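PDB 4P8B: TRAP-type transporter, periplasmic component from Cupriavidus necator, which probably serves as the periplasmic solute-binding component of a TRAP transporter and binds (S)-2-acetolactate. Local coordinates for residues 109-114 with 124-129. Numbering follows the deposited sequence.
Sequences NLFSLP and DALTQG
The 3-10 turn that includes residues 109-112 packs against the C-terminal end of helix 120-127 through L110 and F111 on one side and L126 and T127 on the other. L126 supplies the central group: its CD1 methyl lies 4.0 Å from CE1 of F111 and, in the L110 conformer described here, 3.7 Å from CD2 of L110. L110 is modelled in two conformers, and the chi2 of this one, 146°, is away from the usual staggered values, so the methyl-to-methyl contact is less certain than the one with the ring. CB of L126, 4.1 Å from CE1 of F111, adds a second point of contact with the ring. F111 reaches this position because its CG stands anti to the carbonyl carbon (chi1 -60°), and the side chains of F111 and L126 then pass each other in opposite directions. Beyond L126, the CG2 methyl of T127 makes a looser approach of 4.4 Å to CE1 of F111. L126 CD1 and T127 CG2 both come to the ring obliquely, whereas CD2 of L110, from the ring's own segment and in the same conformer, lies over one face, 4.3 Å above the plane and displaced toward the rim. No hydrogen bond crosses between the segments, and their summed buried surface is 136 Å², evidence for a small apolar contact. In the fold of this family 7 solute-binding protein, L110 and L126 also meet the C-terminal helix 329-340: L110 touches L331, and L126 touches A335 and I339, so that helix helps enclose the cluster. The contact lies outside the acetolactate pocket: the F111 side chain is about 11 Å from the bound ligand and about 8 Å from the side chain of the ligand-binding R155.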
loop_
_atom_site.group_PDB
_atom_site.type_symbol
_atom_site.label_atom_id
_atom_site.label_comp_id
_atom_site.label_asym_id
_atom_site.label_seq_id
_atom_site.Cartn_x
_atom_site.Cartn_y
_atom_site.Cartn_z
ATOM N N ASN A 109 -8.093 -4.675 5.629
ATOM C CA ASN A 109 -7.605 -3.976 6.813
ATOM C C ASN A 109 -6.547 -4.788 7.593
ATOM O O ASN A 109 -5.840 -4.234 8.412
ATOM C CB ASN A 109 -8.745 -3.620 7.759
ATOM C CG ASN A 109 -9.607 -2.488 7.259
ATOM O OD1 ASN A 109 -9.157 -1.355 7.154
ATOM N ND2 ASN A 109 -10.868 -2.786 6.986
ATOM N N LEU A 110 -6.443 -6.084 7.332
ATOM C CA LEU A 110 -5.470 -6.915 8.016
ATOM C C LEU A 110 -4.066 -6.328 7.917
ATOM O O LEU A 110 -3.321 -6.299 8.903
ATOM C CB LEU A 110 -5.508 -8.325 7.440
ATOM C CG LEU A 110 -4.705 -9.392 8.168
ATOM C CD1 LEU A 110 -5.401 -10.741 8.086
ATOM C CD2 LEU A 110 -3.307 -9.503 7.582
ATOM N N PHE A 111 -3.704 -5.814 6.743
ATOM C CA PHE A 111 -2.381 -5.272 6.547
ATOM C C PHE A 111 -2.174 -3.911 7.220
ATOM O O PHE A 111 -1.030 -3.427 7.348
ATOM C CB PHE A 111 -2.044 -5.176 5.042
ATOM C CG PHE A 111 -2.080 -6.502 4.341
ATOM C CD1 PHE A 111 -1.063 -7.437 4.552
ATOM C CD2 PHE A 111 -3.121 -6.840 3.498
ATOM C CE1 PHE A 111 -1.092 -8.656 3.923
ATOM C CE2 PHE A 111 -3.145 -8.081 2.877
ATOM C CZ PHE A 111 -2.133 -8.973 3.086
ATOM N N SER A 112 -3.283 -3.311 7.656
ATOM C CA SER A 112 -3.273 -2.028 8.338
ATOM C C SER A 112 -3.317 -2.171 9.857
ATOM O O SER A 112 -3.348 -1.173 10.548
ATOM C CB SER A 112 -4.465 -1.186 7.885
ATOM O OG SER A 112 -4.361 -0.977 6.484
ATOM N N LEU A 113 -3.360 -3.385 10.395
ATOM C CA LEU A 113 -3.349 -3.539 11.849
ATOM C C LEU A 113 -2.022 -3.067 12.422
ATOM O O LEU A 113 -0.968 -3.530 12.002
ATOM C CB LEU A 113 -3.551 -4.999 12.230
ATOM C CG LEU A 113 -4.938 -5.577 11.988
ATOM C CD1 LEU A 113 -4.891 -7.097 12.140
ATOM C CD2 LEU A 113 -5.952 -4.968 12.942
ATOM N N PRO A 114 -2.063 -2.140 13.386
ATOM C CA PRO A 114 -0.795 -1.537 13.828
ATOM C C PRO A 114 0.107 -2.553 14.529
ATOM O O PRO A 114 -0.311 -3.239 15.449
ATOM C CB PRO A 114 -1.250 -0.408 14.772
ATOM C CG PRO A 114 -2.661 -0.785 15.186
ATOM C CD PRO A 114 -3.238 -1.514 13.996
ATOM N N ASP A 124 5.785 -11.286 3.723
ATOM C CA ASP A 124 5.818 -12.367 2.746
ATOM C C ASP A 124 5.105 -13.602 3.281
ATOM O O ASP A 124 4.494 -14.341 2.517
ATOM C CB ASP A 124 7.264 -12.704 2.352
ATOM C CG ASP A 124 7.899 -11.632 1.474
ATOM O OD1 ASP A 124 7.156 -10.864 0.826
ATOM O OD2 ASP A 124 9.143 -11.601 1.406
ATOM N N ALA A 125 5.191 -13.850 4.589
ATOM C CA ALA A 125 4.503 -14.998 5.179
ATOM C C ALA A 125 2.998 -14.880 5.009
ATOM O O ALA A 125 2.312 -15.891 4.935
ATOM C CB ALA A 125 4.868 -15.156 6.638
ATOM N N LEU A 126 2.495 -13.664 4.950
ATOM C CA LEU A 126 1.071 -13.444 4.723
ATOM C C LEU A 126 0.729 -13.579 3.249
ATOM O O LEU A 126 -0.124 -14.390 2.875
ATOM C CB LEU A 126 0.626 -12.095 5.276
ATOM C CG LEU A 126 0.928 -11.862 6.755
ATOM C CD1 LEU A 126 0.242 -10.597 7.208
ATOM C CD2 LEU A 126 0.501 -13.039 7.583
ATOM N N THR A 127 1.391 -12.805 2.402
ATOM C CA THR A 127 0.984 -12.772 1.004
ATOM C C THR A 127 1.229 -14.112 0.316
ATOM O O THR A 127 0.470 -14.501 -0.583
ATOM C CB THR A 127 1.737 -11.698 0.232
ATOM O OG1 THR A 127 3.137 -11.987 0.317
ATOM C CG2 THR A 127 1.444 -10.288 0.780
ATOM N N GLN A 128 2.259 -14.847 0.743
ATOM C CA GLN A 128 2.631 -16.089 0.078
ATOM C C GLN A 128 2.015 -17.301 0.765
ATOM O O GLN A 128 2.230 -18.417 0.324
ATOM C CB GLN A 128 4.157 -16.233 0.019
ATOM C CG GLN A 128 4.803 -15.074 -0.713
ATOM C CD GLN A 128 6.305 -14.996 -0.553
ATOM O OE1 GLN A 128 6.910 -15.767 0.188
ATOM N NE2 GLN A 128 6.915 -14.025 -1.234
ATOM N N GLY A 129 1.233 -17.085 1.825
ATOM C CA GLY A 129 0.679 -18.169 2.617
ATOM C C GLY A 129 -0.843 -18.231 2.633
ATOM O O GLY A 129 -1.509 -17.691 1.745
#